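PDB 6L6J: Oxidored_FMN domain-containing protein from [Pseudomonas] geniculata N1, which probably works as a 6-hydroxypseudooxynicotine amine oxidase, an oxidoreductase that carries FMN, a [4Fe-4S] cluster and ADP on one chain. Local coordinates for residues A[4-9]-A[331-336]; A[11-16]-A[290-295]; A[431-436]-A[510-515]; A[549-554]-A[606-611]; A[202-207]-A[247-252]. All coordinates share one frame; numbering follows the deposited sequence.

Interaction 1: residues A[4-9]-A[331-336]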
# COMPACT_ATOMS: atom_id res chain seq x y z
N PRO A 4 -19.54 -1.91 24.64
CA PRO A 4 -20.03 -3.27 24.38
C PRO A 4 -20.63 -3.49 22.99
O PRO A 4 -20.88 -4.64 22.67
CB PRO A 4 -21.14 -3.50 25.43
CG PRO A 4 -20.95 -2.40 26.44
CD PRO A 4 -20.36 -1.23 25.67
N ARG A 5 -20.82 -2.43 22.19
CA ARG A 5 -21.23 -2.54 20.76
C ARG A 5 -20.17 -3.34 19.98
O ARG A 5 -20.52 -3.96 18.96
CB ARG A 5 -21.56 -1.17 20.14
CG ARG A 5 -20.37 -0.25 19.87
CD ARG A 5 -20.76 1.19 19.54
NE ARG A 5 -20.78 2.09 20.69
CZ ARG A 5 -20.11 3.25 20.80
NH1 ARG A 5 -19.34 3.70 19.83
NH2 ARG A 5 -20.20 3.97 21.90
N TYR A 6 -18.92 -3.39 20.48
CA TYR A 6 -17.80 -4.09 19.81
C TYR A 6 -17.57 -5.48 20.41
O TYR A 6 -16.69 -6.18 19.86
CB TYR A 6 -16.55 -3.22 19.81
CG TYR A 6 -16.83 -1.84 19.29
CD1 TYR A 6 -17.34 -1.65 18.02
CD2 TYR A 6 -16.62 -0.72 20.07
CE1 TYR A 6 -17.65 -0.38 17.55
CE2 TYR A 6 -16.90 0.56 19.62
CZ TYR A 6 -17.44 0.73 18.36
OH TYR A 6 -17.72 2.00 17.92
N ASP A 7 -18.32 -5.87 21.44
CA ASP A 7 -18.17 -7.21 22.08
C ASP A 7 -18.08 -8.29 20.99
O ASP A 7 -17.22 -9.19 21.12
CB ASP A 7 -19.33 -7.52 23.05
CG ASP A 7 -19.27 -6.83 24.41
OD1 ASP A 7 -18.31 -6.10 24.68
OD2 ASP A 7 -20.22 -7.01 25.20
N ILE A 8 -18.93 -8.19 19.96
CA ILE A 8 -19.09 -9.19 18.85
C ILE A 8 -17.77 -9.37 18.06
O ILE A 8 -17.49 -10.50 17.57
CB ILE A 8 -20.25 -8.79 17.91
CG1 ILE A 8 -20.40 -9.77 16.74
CG2 ILE A 8 -20.10 -7.36 17.41
CD1 ILE A 8 -21.82 -9.95 16.28
N LEU A 9 -16.98 -8.31 17.94
CA LEU A 9 -15.68 -8.36 17.22
C LEU A 9 -14.66 -9.25 17.95
O LEU A 9 -13.70 -9.67 17.26
CB LEU A 9 -15.13 -6.94 17.10
CG LEU A 9 -15.90 -5.99 16.21
CD1 LEU A 9 -15.07 -4.76 15.95
CD2 LEU A 9 -16.30 -6.67 14.90
N ASN A 331 -6.28 -3.89 19.75
CA ASN A 331 -6.05 -3.64 21.20
C ASN A 331 -6.67 -2.29 21.60
O ASN A 331 -7.07 -2.17 22.78
CB ASN A 331 -4.58 -3.73 21.60
CG ASN A 331 -4.15 -5.18 21.76
OD1 ASN A 331 -4.94 -6.10 21.57
ND2 ASN A 331 -2.88 -5.38 22.06
N LYS A 332 -6.80 -1.35 20.65
CA LYS A 332 -7.35 -0.00 20.95
C LYS A 332 -8.88 -0.06 21.09
O LYS A 332 -9.42 0.56 22.03
CB LYS A 332 -6.90 0.98 19.87
CG LYS A 332 -5.41 0.93 19.59
CD LYS A 332 -4.83 2.26 19.19
CE LYS A 332 -3.58 2.07 18.36
NZ LYS A 332 -3.03 3.36 17.87
N ILE A 333 -9.58 -0.77 20.19
CA ILE A 333 -11.05 -1.02 20.29
C ILE A 333 -11.30 -1.66 21.66
O ILE A 333 -12.11 -1.10 22.47
CB ILE A 333 -11.57 -1.91 19.15
CG1 ILE A 333 -11.48 -1.22 17.79
CG2 ILE A 333 -12.99 -2.40 19.42
CD1 ILE A 333 -11.65 -2.15 16.60
N ASP A 334 -10.56 -2.73 21.95
CA ASP A 334 -10.64 -3.51 23.22
C ASP A 334 -10.42 -2.63 24.46
O ASP A 334 -10.89 -3.01 25.53
CB ASP A 334 -9.66 -4.67 23.20
CG ASP A 334 -10.02 -5.80 24.15
OD1 ASP A 334 -11.22 -5.91 24.52
OD2 ASP A 334 -9.10 -6.55 24.50
N ALA A 335 -9.74 -1.49 24.34
CA ALA A 335 -9.48 -0.55 25.46
C ALA A 335 -10.45 0.65 25.43
O ALA A 335 -10.22 1.60 26.23
CB ALA A 335 -8.05 -0.08 25.37
N GLY A 336 -11.46 0.64 24.54
CA GLY A 336 -12.35 1.80 24.30
C GLY A 336 -11.61 2.98 23.67
O GLY A 336 -12.05 4.13 23.84
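Y6 and I333 meet through carbon alone. The branch methyl of I333 presses on the root of the tyrosine: CG2 of I333 lies 3.7 Å from CB of Y6 and 3.9 Å from its CG, the two side chains crossing at about a right angle. The methyl comes obliquely to the ring and meets CB, CG and the near side of the ring at CD2. In I333 this methyl is trans to the backbone N, while CG1 (chi1 -67°) stands beside that N and carries CD1 to CD1 of L9, a looser 4.4 Å approach. In Y6, chi1 of -51° sets the ring beside its own N. The aliphatic part of R5 then packs over one ring face, with CG 3.4 Å above the plane and over the centre. The R5 chain curls on, so that NH1 hydrogen-bonds OH of Y6 at 3.0 Å, the partner tilted 27° from the guanidinium plane. D303 gives the same hydroxyl a second hydrogen bond, and P302 and V306 of helix 302-310 also touch Y6. With an alanine here, I333 would probably keep only CB to lean on, and R5 and D303 would lose the hydroxyl they share. On the other side, helix 329-334 ends in a Schellman motif with G336 at positive phi, G336 N bonding to I333 O at 2.8 Å. F24, on the first barrel strand, touches both L9 and I333. The 3-10 segment 4-9 is thus an N-terminal lead-in packed against helices that follow the seventh and eighth strands of a TIM barrel.

Interaction 2: residues A[11-16]-A[290-295]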
# COMPACT_ATOMS: atom_id res chain seq x y z
N GLU A 11 -15.52 -12.10 19.92
CA GLU A 11 -15.99 -13.49 20.17
C GLU A 11 -15.01 -14.41 19.45
O GLU A 11 -14.60 -14.08 18.35
CB GLU A 11 -17.42 -13.72 19.66
CG GLU A 11 -18.41 -12.67 20.13
CD GLU A 11 -19.84 -12.93 19.72
OE1 GLU A 11 -20.13 -14.00 19.12
OE2 GLU A 11 -20.67 -12.07 20.02
N PRO A 12 -14.60 -15.55 20.04
CA PRO A 12 -13.81 -16.53 19.31
C PRO A 12 -14.60 -17.14 18.15
O PRO A 12 -15.82 -17.10 18.19
CB PRO A 12 -13.44 -17.60 20.36
CG PRO A 12 -13.64 -16.89 21.69
CD PRO A 12 -14.80 -15.94 21.44
N VAL A 13 -13.89 -17.66 17.13
CA VAL A 13 -14.49 -18.29 15.92
C VAL A 13 -13.76 -19.60 15.64
O VAL A 13 -12.56 -19.54 15.42
CB VAL A 13 -14.46 -17.37 14.69
CG1 VAL A 13 -14.90 -18.10 13.43
CG2 VAL A 13 -15.28 -16.10 14.88
N GLN A 14 -14.49 -20.71 15.63
CA GLN A 14 -13.98 -22.05 15.26
C GLN A 14 -13.69 -22.02 13.77
O GLN A 14 -14.62 -21.70 13.03
CB GLN A 14 -14.97 -23.15 15.62
CG GLN A 14 -14.80 -23.63 17.06
CD GLN A 14 -15.83 -24.67 17.42
OE1 GLN A 14 -15.97 -25.69 16.73
NE2 GLN A 14 -16.57 -24.40 18.49
N ILE A 15 -12.42 -22.26 13.39
CA ILE A 15 -11.94 -22.45 11.99
C ILE A 15 -11.40 -23.87 11.93
O ILE A 15 -10.26 -24.07 12.38
CB ILE A 15 -10.86 -21.43 11.56
CG1 ILE A 15 -11.27 -19.98 11.84
CG2 ILE A 15 -10.53 -21.62 10.08
CD1 ILE A 15 -10.14 -18.99 11.69
N GLY A 16 -12.22 -24.80 11.44
CA GLY A 16 -11.88 -26.23 11.44
C GLY A 16 -11.42 -26.68 12.82
O GLY A 16 -12.05 -26.33 13.81
N SER A 290 -21.71 -22.98 4.72
CA SER A 290 -21.93 -22.94 6.19
C SER A 290 -20.62 -22.54 6.90
O SER A 290 -20.67 -22.29 8.11
CB SER A 290 -22.49 -24.26 6.69
OG SER A 290 -21.58 -25.33 6.49
N LYS A 291 -19.50 -22.48 6.17
CA LYS A 291 -18.14 -22.27 6.70
C LYS A 291 -17.87 -20.79 6.97
O LYS A 291 -18.45 -19.91 6.34
CB LYS A 291 -17.11 -22.80 5.70
CG LYS A 291 -17.25 -24.28 5.35
CD LYS A 291 -17.01 -25.21 6.54
CE LYS A 291 -17.14 -26.66 6.17
NZ LYS A 291 -16.63 -27.54 7.24
N PRO A 292 -16.96 -20.48 7.92
CA PRO A 292 -16.59 -19.09 8.21
C PRO A 292 -16.00 -18.40 6.98
O PRO A 292 -15.20 -19.01 6.31
CB PRO A 292 -15.54 -19.16 9.32
CG PRO A 292 -15.59 -20.59 9.83
CD PRO A 292 -16.25 -21.44 8.76
N VAL A 293 -16.43 -17.17 6.69
CA VAL A 293 -15.98 -16.40 5.51
C VAL A 293 -15.22 -15.17 6.02
O VAL A 293 -15.76 -14.43 6.90
CB VAL A 293 -17.16 -15.99 4.59
CG1 VAL A 293 -16.70 -15.20 3.38
CG2 VAL A 293 -17.97 -17.20 4.14
N VAL A 294 -14.01 -14.99 5.49
CA VAL A 294 -13.18 -13.78 5.72
C VAL A 294 -13.11 -13.00 4.41
O VAL A 294 -12.81 -13.60 3.37
CB VAL A 294 -11.76 -14.11 6.25
CG1 VAL A 294 -11.02 -15.13 5.39
CG2 VAL A 294 -10.93 -12.84 6.41
N GLY A 295 -13.38 -11.71 4.47
CA GLY A 295 -13.28 -10.78 3.35
C GLY A 295 -12.55 -9.54 3.79
O GLY A 295 -12.33 -9.36 5.01
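P292 sets its ring against strand 13-15. CG of P292 sits 3.5 Å from the carbonyl O of Q14, a van der Waals touch of a ring carbon on a peptide oxygen, and CB of the same ring lies 4.3 Å from CG1 of V13. The ring thus touches the Q14 carbonyl and the V13 side chain, with V13 supplying the apolar half of the contact and the Q14 peptide the polar half. The Q14 side chain leads away from it.

In the next shell, both partners are held by backbone pairing. V13 bonds to T20 of strand 18-20, which makes the first segment one arm of a short hairpin, and G16 leaves that arm with positive phi. P292 pairs with W256, and V293 pairs with L316, its N also bonding to the D315 carboxylate. These bonds tie P292 and V293 to the neighbouring strands 255-261 and 316-319. V13 and I15 also rest on L316, and I15 reaches L255.

P292 immediately precedes strand 293-296, so the contact lies where the parallel strands begin, at the end away from the FMN site. A β-hairpin laid across this N-terminal end is the bottom lid of the TIM barrel in the old yellow enzyme family.

Interaction 3: residues A[431-436]-A[510-515]. With SO4 (sulfate ion), chain E.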
# COMPACT_ATOMS: atom_id res chain seq x y z
N ARG A 431 -5.21 17.79 0.12
CA ARG A 431 -6.37 16.95 0.57
C ARG A 431 -7.67 17.45 -0.06
O ARG A 431 -8.61 16.65 -0.12
CB ARG A 431 -6.54 16.93 2.10
CG ARG A 431 -7.12 18.21 2.69
CD ARG A 431 -7.03 18.23 4.20
NE ARG A 431 -7.86 17.18 4.81
CZ ARG A 431 -7.85 16.85 6.10
NH1 ARG A 431 -7.05 17.46 6.96
NH2 ARG A 431 -8.63 15.87 6.53
N ARG A 432 -7.70 18.71 -0.53
CA ARG A 432 -8.86 19.36 -1.20
C ARG A 432 -8.85 19.16 -2.72
O ARG A 432 -9.83 19.57 -3.36
CB ARG A 432 -8.89 20.85 -0.87
CG ARG A 432 -9.38 21.17 0.53
CD ARG A 432 -8.85 22.51 0.97
NE ARG A 432 -9.48 22.98 2.19
CZ ARG A 432 -9.07 22.74 3.44
NH1 ARG A 432 -8.02 21.97 3.68
NH2 ARG A 432 -9.73 23.27 4.46
N LEU A 433 -7.78 18.59 -3.30
CA LEU A 433 -7.74 18.23 -4.74
C LEU A 433 -8.55 16.96 -4.97
O LEU A 433 -8.64 16.11 -4.08
CB LEU A 433 -6.29 18.02 -5.20
CG LEU A 433 -5.41 19.26 -5.25
CD1 LEU A 433 -3.99 18.87 -5.60
CD2 LEU A 433 -5.96 20.29 -6.23
N PRO A 434 -9.13 16.75 -6.17
CA PRO A 434 -9.98 15.58 -6.40
C PRO A 434 -9.24 14.26 -6.14
O PRO A 434 -8.13 14.07 -6.61
CB PRO A 434 -10.37 15.69 -7.88
CG PRO A 434 -10.18 17.15 -8.21
CD PRO A 434 -8.99 17.58 -7.37
N ARG A 435 -9.91 13.42 -5.36
CA ARG A 435 -9.65 12.00 -4.97
C ARG A 435 -8.43 11.87 -4.05
O ARG A 435 -8.08 10.73 -3.77
CB ARG A 435 -9.76 11.03 -6.15
CG ARG A 435 -8.76 11.13 -7.28
CD ARG A 435 -9.44 10.92 -8.64
NE ARG A 435 -10.38 9.83 -8.61
CZ ARG A 435 -11.32 9.57 -9.52
NH1 ARG A 435 -11.42 10.31 -10.61
NH2 ARG A 435 -12.13 8.54 -9.37
N LEU A 436 -8.01 12.97 -3.42
CA LEU A 436 -6.89 12.97 -2.45
C LEU A 436 -7.42 13.25 -1.04
O LEU A 436 -6.62 13.59 -0.18
CB LEU A 436 -5.88 14.05 -2.84
CG LEU A 436 -4.95 13.73 -4.01
CD1 LEU A 436 -3.73 14.63 -3.93
CD2 LEU A 436 -4.53 12.27 -4.03
N GLU A 510 1.19 24.89 -7.80
CA GLU A 510 0.92 25.92 -6.75
C GLU A 510 -0.41 26.64 -7.03
O GLU A 510 -1.25 26.71 -6.11
CB GLU A 510 2.08 26.91 -6.63
CG GLU A 510 3.33 26.31 -5.98
CD GLU A 510 3.14 25.67 -4.61
OE1 GLU A 510 2.41 26.23 -3.78
OE2 GLU A 510 3.72 24.59 -4.39
N ASP A 511 -0.61 27.09 -8.27
CA ASP A 511 -1.82 27.82 -8.74
C ASP A 511 -3.06 26.93 -8.59
O ASP A 511 -4.11 27.44 -8.16
CB ASP A 511 -1.67 28.30 -10.18
CG ASP A 511 -0.50 29.25 -10.38
OD1 ASP A 511 -0.46 30.28 -9.68
OD2 ASP A 511 0.39 28.94 -11.21
N ILE A 512 -2.95 25.65 -8.94
CA ILE A 512 -4.12 24.71 -8.91
C ILE A 512 -4.46 24.37 -7.46
O ILE A 512 -5.65 24.25 -7.16
CB ILE A 512 -3.87 23.45 -9.74
CG1 ILE A 512 -3.29 23.79 -11.12
CG2 ILE A 512 -5.14 22.62 -9.84
CD1 ILE A 512 -3.99 24.93 -11.84
N LEU A 513 -3.44 24.21 -6.63
CA LEU A 513 -3.58 24.00 -5.16
C LEU A 513 -4.26 25.23 -4.53
O LEU A 513 -5.02 25.05 -3.57
CB LEU A 513 -2.19 23.70 -4.56
CG LEU A 513 -1.65 22.28 -4.82
CD1 LEU A 513 -0.14 22.23 -4.75
CD2 LEU A 513 -2.24 21.28 -3.85
N ASP A 514 -4.04 26.43 -5.08
CA ASP A 514 -4.63 27.70 -4.57
C ASP A 514 -6.00 28.00 -5.20
O ASP A 514 -6.59 29.01 -4.82
CB ASP A 514 -3.71 28.90 -4.82
CG ASP A 514 -2.48 28.89 -3.96
OD1 ASP A 514 -2.49 28.20 -2.92
OD2 ASP A 514 -1.50 29.55 -4.36
N GLY A 515 -6.47 27.15 -6.12
CA GLY A 515 -7.77 27.28 -6.79
C GLY A 515 -7.79 28.43 -7.79
O GLY A 515 -8.86 29.01 -7.96
S SO4 E . -12.75 25.26 2.37
O1 SO4 E . -13.43 24.88 3.60
O2 SO4 E . -11.32 24.96 2.45
O3 SO4 E . -13.33 24.52 1.25
O4 SO4 E . -12.94 26.70 2.15
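One residue before L433, which packs on L513, R432 holds a sulfate at the edge of its guanidinium, with the sulfur in the plane of the group. Sulfate O2 is shared by two N-H groups: NE of R432 bonds to it at 2.7 Å with an N-H...O angle of 153°, and NH2 adds a weak bond at 3.1 Å. The sulfate, probably from the crystallisation liquor, thus sits in the fork between NE and NH2. E422 forms a salt bridge with NH2, and the V428 carbonyl accepts from NH1, so the group is held from several sides. The chain of R432, extended from CG to NE, carries it clear of helix 509-513.

L433, the next residue, turns to that helix instead. Its chi1 of -69° puts CG beside its N, and CD1 reaches CD2 of L513 at 3.5 Å, the two leucines crossing at about a right angle. The other methyl, CD2, lies 4.1 Å from the carbonyl O of I512. V536 backs L433, M533 backs L513. L433 also opens a type II turn to L436, while G515 ends the helix with a Schellman motif. R429 adds salt bridges to E510 and D514.

Leucine packing with arginine bridges joins the Rossmann-like domain to the second α/β domain here; the L513 side chain lies about 9 Å from the bound ADP and about 7 Å from that of the ADP-binding R426.

Interaction 4: residues A[549-554]-A[606-611]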
# COMPACT_ATOMS: atom_id res chain seq x y z
N THR A 549 -5.28 17.96 -22.10
CA THR A 549 -4.35 16.94 -22.63
C THR A 549 -3.26 16.66 -21.58
O THR A 549 -2.52 17.59 -21.21
CB THR A 549 -3.74 17.37 -23.97
OG1 THR A 549 -4.76 17.43 -24.96
CG2 THR A 549 -2.69 16.42 -24.50
N TYR A 550 -3.13 15.42 -21.14
CA TYR A 550 -2.04 14.97 -20.23
C TYR A 550 -0.86 14.52 -21.10
O TYR A 550 -1.07 13.61 -21.95
CB TYR A 550 -2.50 13.84 -19.30
CG TYR A 550 -1.37 13.15 -18.58
CD1 TYR A 550 -0.70 12.06 -19.14
CD2 TYR A 550 -0.94 13.61 -17.35
CE1 TYR A 550 0.33 11.44 -18.47
CE2 TYR A 550 0.10 12.99 -16.67
CZ TYR A 550 0.74 11.91 -17.23
OH TYR A 550 1.78 11.33 -16.57
N VAL A 551 0.32 15.13 -20.89
CA VAL A 551 1.54 14.94 -21.74
C VAL A 551 2.68 14.51 -20.83
O VAL A 551 2.95 15.28 -19.87
CB VAL A 551 1.91 16.24 -22.49
CG1 VAL A 551 3.16 16.07 -23.34
CG2 VAL A 551 0.76 16.78 -23.33
N THR A 552 3.32 13.35 -21.09
CA THR A 552 4.54 12.94 -20.35
C THR A 552 5.66 12.48 -21.30
O THR A 552 5.37 12.01 -22.42
CB THR A 552 4.25 11.85 -19.31
OG1 THR A 552 5.50 11.67 -18.63
CG2 THR A 552 3.75 10.54 -19.91
N THR A 553 6.90 12.58 -20.80
CA THR A 553 8.16 12.10 -21.44
C THR A 553 8.31 10.60 -21.20
O THR A 553 9.03 9.94 -21.97
CB THR A 553 9.38 12.86 -20.91
OG1 THR A 553 9.36 12.80 -19.49
CG2 THR A 553 9.41 14.31 -21.37
N ALA A 554 7.64 10.09 -20.17
CA ALA A 554 7.55 8.65 -19.82
C ALA A 554 6.70 7.89 -20.86
O ALA A 554 5.88 8.51 -21.58
CB ALA A 554 7.00 8.51 -18.42
N ASN A 606 5.57 18.56 -33.54
CA ASN A 606 4.11 18.80 -33.51
C ASN A 606 3.83 20.13 -32.83
O ASN A 606 4.60 20.51 -31.93
CB ASN A 606 3.39 17.68 -32.76
CG ASN A 606 2.81 16.66 -33.71
OD1 ASN A 606 3.45 15.66 -34.02
ND2 ASN A 606 1.61 16.96 -34.19
N GLU A 607 2.74 20.81 -33.21
CA GLU A 607 2.16 21.93 -32.43
C GLU A 607 0.83 21.47 -31.83
O GLU A 607 0.02 20.87 -32.55
CB GLU A 607 2.04 23.19 -33.29
CG GLU A 607 3.24 24.13 -33.21
CD GLU A 607 2.91 25.61 -33.29
OE1 GLU A 607 2.04 26.06 -32.51
OE2 GLU A 607 3.50 26.32 -34.14
N MET A 608 0.67 21.72 -30.53
CA MET A 608 -0.60 21.52 -29.78
C MET A 608 -1.12 22.89 -29.35
O MET A 608 -0.36 23.65 -28.73
CB MET A 608 -0.39 20.66 -28.53
CG MET A 608 0.18 19.27 -28.82
SD MET A 608 0.24 18.18 -27.37
CE MET A 608 0.62 16.65 -28.21
N ALA A 609 -2.37 23.18 -29.67
CA ALA A 609 -3.08 24.36 -29.15
C ALA A 609 -3.16 24.20 -27.62
O ALA A 609 -3.28 23.06 -27.14
CB ALA A 609 -4.43 24.48 -29.81
N ALA A 610 -3.04 25.30 -26.89
CA ALA A 610 -3.04 25.28 -25.41
C ALA A 610 -3.25 26.71 -24.89
O ALA A 610 -2.30 27.50 -24.96
CB ALA A 610 -1.75 24.68 -24.92
N ASP A 611 -4.45 27.00 -24.38
CA ASP A 611 -4.77 28.33 -23.82
C ASP A 611 -4.06 28.45 -22.47
O ASP A 611 -3.59 29.56 -22.14
CB ASP A 611 -6.28 28.54 -23.79
CG ASP A 611 -6.87 28.58 -25.20
OD1 ASP A 611 -6.32 29.34 -26.04
OD2 ASP A 611 -7.86 27.83 -25.44
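Both closest approaches fall on one atom, SD of M608. It lies 4.3 Å from CG2 of V551 and 4.5 Å from CG2 of T549, and nothing else of strand 605-609 comes as near to strand 547-552. The backbones stay well apart, the closest CA atoms, those of T549 and A610, being 8.9 Å from each other, so the strands belong to separate sheets and no main-chain pairing links them.

M608 spans the gap because chi2 of -173° carries SD outward from the backbone, toward the methyls of the other strand. Those methyls come from residues two apart, T549 and V551, which share one face of the strand. Y550 between them points to the other face, where its OH bonds to D527. I524 and V582, from the strands on either side of 547-552, also touch M608, so the thioether rests on three neighbouring strands at once.

In the first segment OG1 of T552 accepts from N of A554 at 3.1 Å with an angle of 158°, an ST turn. On the opposing segment, E607 turns to S594 of the next strand in its own sheet.

M608 thus packs the three-stranded antiparallel meander 585-609 against the parallel part of the mixed α/β sheet that holds 547-552, a layout known from Rossmann-like nucleotide-binding domains.

Interaction 5: residues A[202-207]-A[247-252]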
# COMPACT_ATOMS: atom_id res chain seq x y z
N ARG A 202 -10.99 -29.06 -11.62
CA ARG A 202 -10.42 -30.35 -11.15
C ARG A 202 -9.12 -30.12 -10.35
O ARG A 202 -8.92 -30.79 -9.30
CB ARG A 202 -10.15 -31.28 -12.34
CG ARG A 202 -9.58 -32.64 -11.96
CD ARG A 202 -9.45 -33.63 -13.12
NE ARG A 202 -10.61 -33.58 -14.00
CZ ARG A 202 -11.83 -34.02 -13.69
NH1 ARG A 202 -12.06 -34.58 -12.51
NH2 ARG A 202 -12.82 -33.89 -14.55
N LEU A 203 -8.23 -29.25 -10.83
CA LEU A 203 -6.91 -29.12 -10.18
C LEU A 203 -7.10 -28.49 -8.80
O LEU A 203 -6.46 -28.98 -7.84
CB LEU A 203 -5.96 -28.30 -11.05
CG LEU A 203 -4.52 -28.27 -10.56
CD1 LEU A 203 -4.07 -29.63 -10.05
CD2 LEU A 203 -3.59 -27.80 -11.66
N LEU A 204 -7.96 -27.46 -8.71
CA LEU A 204 -8.28 -26.76 -7.43
C LEU A 204 -8.92 -27.75 -6.45
O LEU A 204 -8.52 -27.73 -5.28
CB LEU A 204 -9.22 -25.58 -7.68
CG LEU A 204 -9.73 -24.90 -6.40
CD1 LEU A 204 -8.58 -24.40 -5.55
CD2 LEU A 204 -10.68 -23.78 -6.71
N ARG A 205 -9.90 -28.55 -6.89
CA ARG A 205 -10.59 -29.57 -6.04
C ARG A 205 -9.55 -30.62 -5.60
O ARG A 205 -9.40 -30.81 -4.39
CB ARG A 205 -11.78 -30.17 -6.80
CG ARG A 205 -12.19 -31.59 -6.40
CD ARG A 205 -13.17 -32.21 -7.39
NE ARG A 205 -14.53 -31.75 -7.16
CZ ARG A 205 -15.37 -31.25 -8.08
NH1 ARG A 205 -15.01 -31.15 -9.35
NH2 ARG A 205 -16.58 -30.86 -7.71
N GLU A 206 -8.87 -31.27 -6.53
CA GLU A 206 -7.88 -32.36 -6.26
C GLU A 206 -6.78 -31.89 -5.30
O GLU A 206 -6.33 -32.67 -4.47
CB GLU A 206 -7.24 -32.85 -7.56
CG GLU A 206 -8.16 -33.68 -8.43
CD GLU A 206 -7.48 -34.20 -9.67
OE1 GLU A 206 -6.50 -33.57 -10.12
OE2 GLU A 206 -7.91 -35.25 -10.18
N THR A 207 -6.33 -30.65 -5.41
CA THR A 207 -5.29 -30.07 -4.53
C THR A 207 -5.87 -29.96 -3.12
O THR A 207 -5.34 -30.63 -2.19
CB THR A 207 -4.75 -28.77 -5.13
OG1 THR A 207 -4.14 -29.12 -6.37
CG2 THR A 207 -3.72 -28.07 -4.27
N GLU A 247 -20.05 -23.03 -4.97
CA GLU A 247 -21.10 -24.09 -4.98
C GLU A 247 -20.45 -25.47 -4.96
O GLU A 247 -20.74 -26.22 -4.04
CB GLU A 247 -22.04 -23.91 -6.17
CG GLU A 247 -23.27 -23.11 -5.80
CD GLU A 247 -24.09 -22.64 -6.97
OE1 GLU A 247 -23.87 -23.17 -8.09
OE2 GLU A 247 -24.91 -21.72 -6.77
N ALA A 248 -19.55 -25.76 -5.90
CA ALA A 248 -18.90 -27.08 -6.09
C ALA A 248 -18.10 -27.51 -4.85
O ALA A 248 -18.04 -28.72 -4.57
CB ALA A 248 -18.01 -27.03 -7.31
N LEU A 249 -17.48 -26.57 -4.13
CA LEU A 249 -16.55 -26.88 -3.01
C LEU A 249 -17.02 -26.26 -1.68
O LEU A 249 -16.20 -26.18 -0.76
CB LEU A 249 -15.16 -26.34 -3.38
CG LEU A 249 -14.62 -26.79 -4.73
CD1 LEU A 249 -13.39 -25.97 -5.08
CD2 LEU A 249 -14.29 -28.28 -4.71
N ALA A 250 -18.30 -25.90 -1.58
CA ALA A 250 -18.88 -24.97 -0.56
C ALA A 250 -18.47 -25.32 0.88
O ALA A 250 -18.20 -24.40 1.63
CB ALA A 250 -20.38 -24.95 -0.71
N ASP A 251 -18.51 -26.60 1.27
CA ASP A 251 -18.25 -27.04 2.67
C ASP A 251 -17.04 -28.00 2.70
O ASP A 251 -16.89 -28.74 3.70
CB ASP A 251 -19.52 -27.61 3.31
CG ASP A 251 -20.57 -26.57 3.71
OD1 ASP A 251 -20.26 -25.37 3.75
OD2 ASP A 251 -21.70 -26.96 3.97
N VAL A 252 -16.18 -27.95 1.68
CA VAL A 252 -14.90 -28.70 1.63
C VAL A 252 -13.87 -28.03 2.55
O VAL A 252 -13.32 -28.69 3.42
CB VAL A 252 -14.37 -28.87 0.20
CG1 VAL A 252 -13.05 -29.63 0.16
CG2 VAL A 252 -15.41 -29.54 -0.68
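Different first torsions bring L204 and L249 together. CG of L204 is trans to its N (chi1 173°), which swings the isobutyl group toward helix 241-249, whereas L249 keeps CG beside its N (chi1 -53°) and is directed at helix 197-215. They cross obliquely, CD2 of L204 meeting CD1 of L249 at 3.8 Å. The other methyl of L249 is used as well: CD2 lies 3.8 Å from CB of R205, so one leucine is straddled by consecutive residues of the facing helix. R205 then bends at chi3 (-80°), and its NH2 stays 4.1 Å from both CB and O of A248, too far from the carbonyl for a hydrogen bond.

Helix 197-215 follows the fourth strand of the TIM barrel and helix 241-249 the fifth, which makes this the packing of neighbouring outer helices against each other. L178 of helix 177-182 also touches L204. An alanine in place of L249 would probably leave the CD2 methyl of L204 and the CB of R205 facing a gap.

Inside the first helix, L203 O accepts from both N and OG1 of T207, which reach it from opposite faces, OG1 at 2.8 Å. At the other helix, a type I turn from L249 to V252 closes with V252 N bonded to L249 O at 3.0 Å, and K212 binds the carbonyl of V252.

Interactions 1, 2 and 5 lie on the FMN-binding barrel, and 3 and 4 in the nucleotide-binding half. Interaction 1 closes a long loop, with interaction 2 nested inside it and 5 nested inside 2; 1 and 2 adjoin in sequence, their centres 19 Å apart. Interactions 2 and 5 touch directly, D251 OD1 lying 2.9 Å from S290 N, a probable hydrogen bond. The side chains of I333 and L204 are about 14 and 13 Å from FMN, so neither reaches the flavin. Interaction 3 stands nearer a ligand, the L513 side chain about 9 Å from ADP, while the centres of interactions 3 and 4 are 21 Å apart.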